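PDB 1TY0: putative exotoxin (superantigen), which probably acts as a secreted superantigen toxin of Streptococcus pyogenes that engages T-cell receptors and can dimerise through the same surface. Local coordinates for residues A[11-15]-A[149-155]; A[105-111]-A[204-210]; A[135-139]-A[188-192]. All coordinates share one frame; numbering follows the deposited sequence.

Interaction 1: A[11-15]-A[149-155]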
loop_
_atom_site.group_PDB
_atom_site.type_symbol
_atom_site.label_atom_id
_atom_site.label_comp_id
_atom_site.label_asym_id
_atom_site.label_seq_id
_atom_site.Cartn_x
_atom_site.Cartn_y
_atom_site.Cartn_z
ATOM N N LYS A 11 -7.981 -10.626 -14.172
ATOM C CA LYS A 11 -6.786 -9.798 -14.233
ATOM C C LYS A 11 -7.014 -8.490 -13.481
ATOM O O LYS A 11 -6.114 -7.982 -12.815
ATOM C CB LYS A 11 -6.407 -9.540 -15.697
ATOM C CG LYS A 11 -6.017 -10.821 -16.426
ATOM C CD LYS A 11 -5.956 -10.658 -17.940
ATOM C CE LYS A 11 -4.650 -10.038 -18.394
ATOM N NZ LYS A 11 -4.522 -10.118 -19.879
ATOM N N LEU A 12 -8.226 -7.956 -13.566
ATOM C CA LEU A 12 -8.537 -6.716 -12.868
ATOM C C LEU A 12 -8.415 -6.887 -11.356
ATOM O O LEU A 12 -7.878 -6.016 -10.676
ATOM C CB LEU A 12 -9.941 -6.239 -13.239
ATOM C CG LEU A 12 -10.048 -5.714 -14.674
ATOM C CD1 LEU A 12 -11.480 -5.291 -14.975
ATOM C CD2 LEU A 12 -9.101 -4.533 -14.845
ATOM N N GLN A 13 -8.908 -8.006 -10.829
ATOM C CA GLN A 13 -8.818 -8.259 -9.392
ATOM C C GLN A 13 -7.359 -8.401 -8.953
ATOM O O GLN A 13 -6.983 -7.962 -7.869
ATOM C CB GLN A 13 -9.579 -9.535 -9.013
ATOM C CG GLN A 13 -11.090 -9.413 -9.100
ATOM C CD GLN A 13 -11.632 -8.291 -8.237
ATOM O OE1 GLN A 13 -11.602 -8.360 -7.010
ATOM N NE2 GLN A 13 -12.126 -7.245 -8.881
ATOM N N LEU A 14 -6.541 -9.020 -9.799
ATOM C CA LEU A 14 -5.134 -9.216 -9.480
ATOM C C LEU A 14 -4.350 -7.916 -9.553
ATOM O O LEU A 14 -3.486 -7.654 -8.711
ATOM C CB LEU A 14 -4.524 -10.250 -10.424
ATOM C CG LEU A 14 -4.979 -11.679 -10.130
ATOM C CD1 LEU A 14 -4.663 -12.603 -11.297
ATOM C CD2 LEU A 14 -4.297 -12.148 -8.854
ATOM N N ASN A 15 -4.657 -7.096 -10.554
ATOM C CA ASN A 15 -3.960 -5.833 -10.716
ATOM C C ASN A 15 -4.209 -4.970 -9.488
ATOM O O ASN A 15 -3.286 -4.359 -8.950
ATOM C CB ASN A 15 -4.430 -5.118 -11.984
ATOM C CG ASN A 15 -3.486 -4.014 -12.400
ATOM O OD1 ASN A 15 -3.642 -2.862 -11.997
ATOM N ND2 ASN A 15 -2.478 -4.367 -13.190
ATOM N N TYR A 149 -1.374 -7.955 -16.085
ATOM C CA TYR A 149 -2.728 -7.912 -15.539
ATOM C C TYR A 149 -3.584 -6.847 -16.219
ATOM O O TYR A 149 -4.643 -6.469 -15.713
ATOM C CB TYR A 149 -2.712 -7.683 -14.020
ATOM C CG TYR A 149 -2.082 -8.813 -13.226
ATOM C CD1 TYR A 149 -2.252 -10.148 -13.604
ATOM C CD2 TYR A 149 -1.324 -8.547 -12.084
ATOM C CE1 TYR A 149 -1.677 -11.185 -12.866
ATOM C CE2 TYR A 149 -0.750 -9.575 -11.342
ATOM C CZ TYR A 149 -0.925 -10.888 -11.735
ATOM O OH TYR A 149 -0.334 -11.901 -11.014
ATOM N N ASP A 150 -3.120 -6.358 -17.367
ATOM C CA ASP A 150 -3.875 -5.359 -18.120
ATOM C C ASP A 150 -4.814 -6.137 -19.033
ATOM O O ASP A 150 -4.401 -7.089 -19.685
ATOM C CB ASP A 150 -2.943 -4.488 -18.968
ATOM C CG ASP A 150 -3.673 -3.339 -19.643
ATOM O OD1 ASP A 150 -3.782 -2.251 -19.035
ATOM O OD2 ASP A 150 -4.151 -3.524 -20.779
ATOM N N PRO A 151 -6.092 -5.739 -19.094
ATOM C CA PRO A 151 -7.051 -6.446 -19.949
ATOM C C PRO A 151 -6.651 -6.503 -21.419
ATOM O O PRO A 151 -7.105 -7.380 -22.158
ATOM C CB PRO A 151 -8.343 -5.659 -19.735
ATOM C CG PRO A 151 -7.841 -4.267 -19.491
ATOM C CD PRO A 151 -6.697 -4.523 -18.526
ATOM N N ASN A 152 -5.795 -5.581 -21.846
ATOM C CA ASN A 152 -5.386 -5.552 -23.243
ATOM C C ASN A 152 -4.089 -6.295 -23.569
ATOM O O ASN A 152 -3.619 -6.263 -24.709
ATOM C CB ASN A 152 -5.324 -4.102 -23.727
ATOM C CG ASN A 152 -6.686 -3.424 -23.694
ATOM O OD1 ASN A 152 -7.642 -3.894 -24.315
ATOM N ND2 ASN A 152 -6.783 -2.321 -22.963
ATOM N N SER A 153 -3.508 -6.960 -22.574
ATOM C CA SER A 153 -2.298 -7.744 -22.813
ATOM C C SER A 153 -2.811 -9.130 -23.211
ATOM O O SER A 153 -3.869 -9.556 -22.754
ATOM C CB SER A 153 -1.442 -7.843 -21.545
ATOM O OG SER A 153 -2.122 -8.549 -20.524
ATOM N N PRO A 154 -2.068 -9.853 -24.064
ATOM C CA PRO A 154 -2.483 -11.188 -24.511
ATOM C C PRO A 154 -2.306 -12.319 -23.500
ATOM O O PRO A 154 -2.810 -13.423 -23.702
ATOM C CB PRO A 154 -1.631 -11.404 -25.754
ATOM C CG PRO A 154 -0.338 -10.752 -25.359
ATOM C CD PRO A 154 -0.807 -9.453 -24.714
ATOM N N TYR A 155 -1.594 -12.043 -22.415
ATOM C CA TYR A 155 -1.332 -13.054 -21.399
ATOM C C TYR A 155 -2.576 -13.376 -20.580
ATOM O O TYR A 155 -3.178 -12.492 -19.972
ATOM C CB TYR A 155 -0.186 -12.575 -20.508
ATOM C CG TYR A 155 0.944 -11.993 -21.327
ATOM C CD1 TYR A 155 1.546 -12.741 -22.340
ATOM C CD2 TYR A 155 1.366 -10.679 -21.141
ATOM C CE1 TYR A 155 2.534 -12.194 -23.151
ATOM C CE2 TYR A 155 2.357 -10.119 -21.950
ATOM C CZ TYR A 155 2.934 -10.885 -22.953
ATOM O OH TYR A 155 3.900 -10.348 -23.771
HETATM O O HOH W 1 -7.089 -9.952 -21.133
#
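Lys11 reaches out of its helix and plugs its ammonium group into the bend of the loop 149-155, where backbone oxygens take the place of a carboxylate. Its NZ gives a hydrogen bond to Tyr155 O at 2.7 Å and another to Asp150 O at 3.0 Å, and a water carries it on to Pro151 O. Ser153 OG is also close, 2.9 Å from Lys11 NZ. The chain is extended except for a bend at chi3 (81°), which swings CE and NZ into the turn. A lysine suits this place because it is long enough to span the gap and has three N-H groups, enough for Asp150 O, Tyr155 O and the bridging water.

The loop is shaped to receive it. Asp150 to Ser153 form a type I turn, and Asp150 OD2 accepts from Asn152 N at 2.8 Å, an Asx turn that braces the same bend. Asp150 O is gripped from opposite faces of its plane, by Lys11 NZ and by Ser153 N.

Nearer the helix the contact turns apolar. Leu14 CB sits over the centre of the Tyr149 ring, 3.7 Å from its centroid and only 3° off the normal, a CH-pi contact, while Leu14 CD1 lies 3.7 Å from Tyr149 CE1. Asn15 presents its amide almost perpendicular to that ring, with ND2 3.4 Å from Tyr149 CB.

The tyrosine offers a broad ring face to Leu14 and still carries a hydroxyl at its far end, which bonds to Leu174 O; its ring also meets Tyr175 edge-to-face. The contact thus fastens the N-terminal helix 5-18 to a loop of the beta-grasp domain, between helix 131-146 and strand 157-164, with Met143 of helix 131-146 packing against both Asn15 and Tyr149.

Interaction 2: A[105-111]-A[204-210]; sequences VGNLLID and FDIYLWT
Strands 105-110 and 204-209 run parallel, 17° apart in direction, and are joined by a ladder of backbone bonds from Phe204 N to Val105 O at one end to Asp111 N to Leu208 O at the other. Gly106 has no side chain, so the Phe204 ring folds back over its backbone, with Gly106 CA 3.4 Å from the ring centroid in a CH-pi contact; chi1 of 73° brings the ring there. On the same face, Leu108 CD1 meets Ile206 CG2 at 3.7 Å, branched residues filling the side that faces helix 131-146. These are neighbouring strands of the mixed sheet in the C-terminal beta-grasp domain, whose helix packs across this apolar face. On the other face Asn107 ND2 bonds to Asp205 OD1 at 3.0 Å, with the amide and carboxylate nearly coplanar. Asp205, with His169 and His203, forms the zinc site of this protein, which holds no metal in this chain; the asparagine probably helps orient the carboxylate. Further along, Leu109 CD2 lies beside Tyr207 CE1, 3.7 Å away. At the end of the ladder the Asp111 side chain takes two bonds from Thr210: OD1 takes Thr210 N at 3.0 Å, and OD2 takes Thr210 OG1 at 2.8 Å on its syn lone pair.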
loop_
_atom_site.group_PDB
_atom_site.type_symbol
_atom_site.label_atom_id
_atom_site.label_comp_id
_atom_site.label_asym_id
_atom_site.label_seq_id
_atom_site.Cartn_x
_atom_site.Cartn_y
_atom_site.Cartn_z
ATOM N N VAL A 105 18.827 -13.881 -11.133
ATOM C CA VAL A 105 18.670 -14.047 -12.569
ATOM C C VAL A 105 17.514 -14.981 -12.880
ATOM O O VAL A 105 17.255 -15.931 -12.143
ATOM C CB VAL A 105 19.961 -14.625 -13.194
ATOM C CG1 VAL A 105 19.797 -14.778 -14.699
ATOM C CG2 VAL A 105 21.135 -13.716 -12.878
ATOM N N GLY A 106 16.818 -14.702 -13.977
ATOM C CA GLY A 106 15.699 -15.539 -14.360
ATOM C C GLY A 106 15.434 -15.519 -15.848
ATOM O O GLY A 106 15.984 -14.693 -16.580
ATOM N N ASN A 107 14.585 -16.439 -16.291
ATOM C CA ASN A 107 14.225 -16.549 -17.698
ATOM C C ASN A 107 12.765 -16.189 -17.888
ATOM O O ASN A 107 11.911 -16.575 -17.088
ATOM C CB ASN A 107 14.444 -17.977 -18.201
ATOM C CG ASN A 107 15.896 -18.395 -18.157
ATOM O OD1 ASN A 107 16.747 -17.790 -18.810
ATOM N ND2 ASN A 107 16.189 -19.436 -17.385
ATOM N N LEU A 108 12.485 -15.441 -18.946
ATOM C CA LEU A 108 11.123 -15.051 -19.263
ATOM C C LEU A 108 10.717 -15.757 -20.549
ATOM O O LEU A 108 11.224 -15.432 -21.623
ATOM C CB LEU A 108 11.030 -13.540 -19.467
ATOM C CG LEU A 108 9.713 -13.032 -20.066
ATOM C CD1 LEU A 108 8.550 -13.270 -19.108
ATOM C CD2 LEU A 108 9.856 -11.560 -20.376
ATOM N N LEU A 109 9.815 -16.725 -20.431
ATOM C CA LEU A 109 9.333 -17.467 -21.587
ATOM C C LEU A 109 7.878 -17.133 -21.879
ATOM O O LEU A 109 7.050 -17.048 -20.965
ATOM C CB LEU A 109 9.467 -18.974 -21.361
ATOM C CG LEU A 109 10.898 -19.513 -21.260
ATOM C CD1 LEU A 109 11.461 -19.220 -19.883
ATOM C CD2 LEU A 109 10.899 -21.006 -21.518
ATOM N N ILE A 110 7.579 -16.937 -23.156
ATOM C CA ILE A 110 6.224 -16.633 -23.593
ATOM C C ILE A 110 5.855 -17.637 -24.671
ATOM O O ILE A 110 6.521 -17.731 -25.705
ATOM C CB ILE A 110 6.126 -15.208 -24.150
ATOM C CG1 ILE A 110 6.601 -14.215 -23.085
ATOM C CG2 ILE A 110 4.690 -14.912 -24.559
ATOM C CD1 ILE A 110 6.588 -12.773 -23.522
ATOM N N ASP A 111 4.791 -18.388 -24.413
ATOM C CA ASP A 111 4.330 -19.423 -25.322
ATOM C C ASP A 111 5.435 -20.439 -25.592
ATOM O O ASP A 111 5.673 -20.845 -26.731
ATOM C CB ASP A 111 3.805 -18.807 -26.623
ATOM C CG ASP A 111 2.488 -18.077 -26.421
ATOM O OD1 ASP A 111 1.693 -18.534 -25.573
ATOM O OD2 ASP A 111 2.240 -17.060 -27.105
ATOM N N PHE A 204 15.095 -18.349 -11.541
ATOM C CA PHE A 204 13.651 -18.456 -11.640
ATOM C C PHE A 204 13.248 -18.440 -13.105
ATOM O O PHE A 204 14.035 -18.077 -13.981
ATOM C CB PHE A 204 12.972 -17.307 -10.883
ATOM C CG PHE A 204 13.079 -15.973 -11.563
ATOM C CD1 PHE A 204 12.147 -15.588 -12.518
ATOM C CD2 PHE A 204 14.114 -15.098 -11.246
ATOM C CE1 PHE A 204 12.241 -14.345 -13.148
ATOM C CE2 PHE A 204 14.219 -13.857 -11.867
ATOM C CZ PHE A 204 13.280 -13.477 -12.821
ATOM N N ASP A 205 12.018 -18.857 -13.361
ATOM C CA ASP A 205 11.483 -18.883 -14.707
ATOM C C ASP A 205 10.085 -18.307 -14.645
ATOM O O ASP A 205 9.331 -18.598 -13.722
ATOM C CB ASP A 205 11.397 -20.320 -15.240
ATOM C CG ASP A 205 12.755 -20.939 -15.491
ATOM O OD1 ASP A 205 13.502 -20.410 -16.341
ATOM O OD2 ASP A 205 13.075 -21.958 -14.843
ATOM N N ILE A 206 9.757 -17.471 -15.619
ATOM C CA ILE A 206 8.433 -16.883 -15.719
ATOM C C ILE A 206 7.870 -17.423 -17.024
ATOM O O ILE A 206 8.453 -17.206 -18.087
ATOM C CB ILE A 206 8.477 -15.344 -15.816
ATOM C CG1 ILE A 206 9.008 -14.746 -14.514
ATOM C CG2 ILE A 206 7.076 -14.801 -16.108
ATOM C CD1 ILE A 206 9.185 -13.237 -14.570
ATOM N N TYR A 207 6.756 -18.141 -16.937
ATOM C CA TYR A 207 6.110 -18.699 -18.121
ATOM C C TYR A 207 4.801 -17.967 -18.373
ATOM O O TYR A 207 3.874 -18.065 -17.574
ATOM C CB TYR A 207 5.796 -20.182 -17.913
ATOM C CG TYR A 207 7.003 -21.085 -17.783
ATOM C CD1 TYR A 207 7.697 -21.525 -18.910
ATOM C CD2 TYR A 207 7.438 -21.515 -16.533
ATOM C CE1 TYR A 207 8.794 -22.379 -18.790
ATOM C CE2 TYR A 207 8.531 -22.364 -16.402
ATOM C CZ TYR A 207 9.204 -22.795 -17.531
ATOM O OH TYR A 207 10.274 -23.650 -17.395
ATOM N N LEU A 208 4.724 -17.219 -19.466
ATOM C CA LEU A 208 3.491 -16.520 -19.799
ATOM C C LEU A 208 2.889 -17.193 -21.029
ATOM O O LEU A 208 3.613 -17.583 -21.944
ATOM C CB LEU A 208 3.765 -15.049 -20.101
ATOM C CG LEU A 208 4.339 -14.234 -18.944
ATOM C CD1 LEU A 208 4.500 -12.782 -19.375
ATOM C CD2 LEU A 208 3.414 -14.339 -17.744
ATOM N N TRP A 209 1.568 -17.333 -21.048
ATOM C CA TRP A 209 0.895 -17.962 -22.182
ATOM C C TRP A 209 -0.234 -17.097 -22.715
ATOM O O TRP A 209 -0.932 -16.430 -21.947
ATOM C CB TRP A 209 0.337 -19.325 -21.773
ATOM C CG TRP A 209 1.309 -20.147 -21.004
ATOM C CD1 TRP A 209 1.483 -20.160 -19.648
ATOM C CD2 TRP A 209 2.269 -21.058 -21.541
ATOM N NE1 TRP A 209 2.492 -21.026 -19.308
ATOM C CE2 TRP A 209 2.993 -21.591 -20.451
ATOM C CE3 TRP A 209 2.591 -21.479 -22.839
ATOM C CZ2 TRP A 209 4.018 -22.526 -20.620
ATOM C CZ3 TRP A 209 3.612 -22.406 -23.006
ATOM C CH2 TRP A 209 4.313 -22.920 -21.900
ATOM N N THR A 210 -0.411 -17.108 -24.033
ATOM C CA THR A 210 -1.459 -16.319 -24.669
ATOM C C THR A 210 -2.588 -17.227 -25.139
ATOM O O THR A 210 -3.582 -16.759 -25.698
ATOM C CB THR A 210 -0.924 -15.549 -25.895
ATOM O OG1 THR A 210 -0.503 -16.481 -26.899
ATOM C CG2 THR A 210 0.244 -14.658 -25.501
#

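Interaction 3: A[135-139]-A[188-192]; sequences DFKIR and KKYKD
Asp135 OD2 is held by two groups from different parts of the chain: Tyr190 OH donates a very short hydrogen bond of 2.5 Å, and Arg139 NH2, one helical turn on, adds a weak one at 3.0 Å. The carboxylate's other oxygen, OD1, takes a straight bond from Arg139 NE at 2.7 Å (171° at the hydrogen), the core of a salt bridge. OD1 lies in the guanidinium plane of Arg139, yet NE meets it from above the carboxylate plane.

Asp135 CG stands anti to the backbone N (chi1 -171°), which aims the carboxylate across at the loop. There it comes to the edge of the Tyr190 ring, near its plane, with the two flat groups 68° apart. Tyrosine suits this place because its rigid length carries a hydroxyl to a buried acid; this hydroxyl is also bonded to Tyr18 OH. The neighbouring positive charges probably stabilise the aspartate as its anion.

Lys189 lays CG over the centre of the Tyr190 ring, 4.0 Å above its plane, and continues alongside until CE is 3.7 Å from both Asp135 OD2 and Arg139 NH2. Its NZ stays 4.5 Å from Asp135 OD2, too far for a salt bridge. Instead it pairs with Asp176, whose other oxygen meets Arg139 NH1; this shared acid, with Asp135, probably offsets the closeness of the two positive charges.

The cluster lies in the interior near the centre of the chain. It links helix 131-146 to the 3-10 turn that follows helix 183-187, with helix 5-18 contributing Tyr18 and Leu14 and strand 157-164 contributing Leu160 against Asp135.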
loop_
_atom_site.group_PDB
_atom_site.type_symbol
_atom_site.label_atom_id
_atom_site.label_comp_id
_atom_site.label_asym_id
_atom_site.label_seq_id
_atom_site.Cartn_x
_atom_site.Cartn_y
_atom_site.Cartn_z
ATOM N N ASP A 135 7.468 -13.295 -4.843
ATOM C CA ASP A 135 6.270 -13.272 -5.675
ATOM C C ASP A 135 5.757 -11.847 -5.874
ATOM O O ASP A 135 5.483 -11.422 -6.996
ATOM C CB ASP A 135 5.193 -14.162 -5.032
ATOM C CG ASP A 135 3.990 -14.385 -5.933
ATOM O OD1 ASP A 135 4.135 -14.295 -7.169
ATOM O OD2 ASP A 135 2.899 -14.680 -5.399
ATOM N N PHE A 136 5.634 -11.103 -4.783
ATOM C CA PHE A 136 5.168 -9.724 -4.873
ATOM C C PHE A 136 6.054 -8.887 -5.791
ATOM O O PHE A 136 5.561 -8.191 -6.680
ATOM C CB PHE A 136 5.146 -9.076 -3.488
ATOM C CG PHE A 136 4.983 -7.585 -3.526
ATOM C CD1 PHE A 136 3.752 -7.011 -3.832
ATOM C CD2 PHE A 136 6.078 -6.754 -3.298
ATOM C CE1 PHE A 136 3.613 -5.620 -3.911
ATOM C CE2 PHE A 136 5.949 -5.371 -3.375
ATOM C CZ PHE A 136 4.716 -4.802 -3.683
ATOM N N LYS A 137 7.363 -8.958 -5.577
ATOM C CA LYS A 137 8.287 -8.167 -6.380
ATOM C C LYS A 137 8.289 -8.547 -7.850
ATOM O O LYS A 137 8.290 -7.671 -8.710
ATOM C CB LYS A 137 9.697 -8.254 -5.796
ATOM C CG LYS A 137 9.794 -7.584 -4.431
ATOM C CD LYS A 137 11.209 -7.575 -3.861
ATOM C CE LYS A 137 11.241 -6.706 -2.606
ATOM N NZ LYS A 137 12.549 -6.745 -1.895
ATOM N N ILE A 138 8.269 -9.843 -8.141
ATOM C CA ILE A 138 8.257 -10.280 -9.531
ATOM C C ILE A 138 6.938 -9.910 -10.208
ATOM O O ILE A 138 6.930 -9.500 -11.365
ATOM C CB ILE A 138 8.501 -11.800 -9.658
ATOM C CG1 ILE A 138 8.572 -12.191 -11.138
ATOM C CG2 ILE A 138 7.402 -12.568 -8.960
ATOM C CD1 ILE A 138 9.056 -13.604 -11.365
ATOM N N ARG A 139 5.818 -10.038 -9.502
ATOM C CA ARG A 139 4.546 -9.662 -10.122
ATOM C C ARG A 139 4.547 -8.173 -10.433
ATOM O O ARG A 139 4.103 -7.751 -11.504
ATOM C CB ARG A 139 3.358 -10.005 -9.218
ATOM C CG ARG A 139 3.114 -11.496 -9.107
ATOM C CD ARG A 139 1.777 -11.810 -8.461
ATOM N NE ARG A 139 1.761 -13.184 -7.973
ATOM C CZ ARG A 139 0.703 -13.987 -7.999
ATOM N NH1 ARG A 139 -0.451 -13.570 -8.504
ATOM N NH2 ARG A 139 0.803 -15.209 -7.498
ATOM N N LYS A 188 -4.073 -15.366 1.025
ATOM C CA LYS A 188 -4.127 -16.489 1.955
ATOM C C LYS A 188 -3.093 -17.567 1.658
ATOM O O LYS A 188 -2.640 -18.260 2.564
ATOM C CB LYS A 188 -5.533 -17.101 1.977
ATOM C CG LYS A 188 -6.230 -16.958 3.326
ATOM C CD LYS A 188 -7.684 -17.398 3.263
ATOM C CE LYS A 188 -8.330 -17.385 4.640
ATOM N NZ LYS A 188 -8.267 -16.049 5.293
ATOM N N LYS A 189 -2.715 -17.706 0.392
ATOM C CA LYS A 189 -1.718 -18.709 0.025
ATOM C C LYS A 189 -0.418 -18.502 0.794
ATOM O O LYS A 189 0.297 -19.463 1.091
ATOM C CB LYS A 189 -1.441 -18.666 -1.486
ATOM C CG LYS A 189 -1.025 -17.293 -2.025
ATOM C CD LYS A 189 -0.588 -17.392 -3.495
ATOM C CE LYS A 189 -0.260 -16.033 -4.101
ATOM N NZ LYS A 189 -1.465 -15.240 -4.460
ATOM N N TYR A 190 -0.123 -17.254 1.157
ATOM C CA TYR A 190 1.116 -16.962 1.864
ATOM C C TYR A 190 1.124 -17.426 3.314
ATOM O O TYR A 190 2.130 -17.287 4.000
ATOM C CB TYR A 190 1.443 -15.456 1.794
ATOM C CG TYR A 190 1.552 -14.907 0.383
ATOM C CD1 TYR A 190 2.342 -15.542 -0.574
ATOM C CD2 TYR A 190 0.872 -13.741 0.009
ATOM C CE1 TYR A 190 2.457 -15.041 -1.869
ATOM C CE2 TYR A 190 0.979 -13.226 -1.293
ATOM C CZ TYR A 190 1.776 -13.886 -2.224
ATOM O OH TYR A 190 1.898 -13.396 -3.503
ATOM N N LYS A 191 0.011 -17.975 3.788
ATOM C CA LYS A 191 -0.028 -18.452 5.163
ATOM C C LYS A 191 0.923 -19.629 5.363
ATOM O O LYS A 191 1.277 -19.947 6.497
ATOM C CB LYS A 191 -1.450 -18.849 5.569
ATOM C CG LYS A 191 -2.383 -17.665 5.714
ATOM C CD LYS A 191 -3.775 -18.085 6.166
ATOM C CE LYS A 191 -3.732 -18.809 7.499
ATOM N NZ LYS A 191 -5.111 -19.009 8.037
ATOM N N ASP A 192 1.347 -20.278 4.278
ATOM C CA ASP A 192 2.285 -21.387 4.440
ATOM C C ASP A 192 3.680 -20.881 4.813
ATOM O O ASP A 192 4.572 -21.675 5.121
ATOM C CB ASP A 192 2.367 -22.262 3.179
ATOM C CG ASP A 192 2.784 -21.493 1.941
ATOM O OD1 ASP A 192 3.440 -20.442 2.069
ATOM O OD2 ASP A 192 2.463 -21.961 0.825
#

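In the fold
Helix 131-146 ties the three contacts together. Interaction 3 lies on it, about 3 Å from the chain centre, whereas interactions 1 and 2 lie about 18 Å from that centre; the contact centres are 16 to 18 Å apart. Ile138 of the helix packs on Phe204 and Ile206 of interaction 2, and Arg139 NH1 reaches Tyr149 OH of interaction 1, a weak bond. Tyr155 packs on Ile110 and Leu208, joining loop to sheet. Along the chain interaction 3 is nested within the loop closed by interaction 2, while interaction 1 crosses both. The N-terminal helix 5-18 is thereby fastened to the beta-grasp domain, as in superantigens of this family.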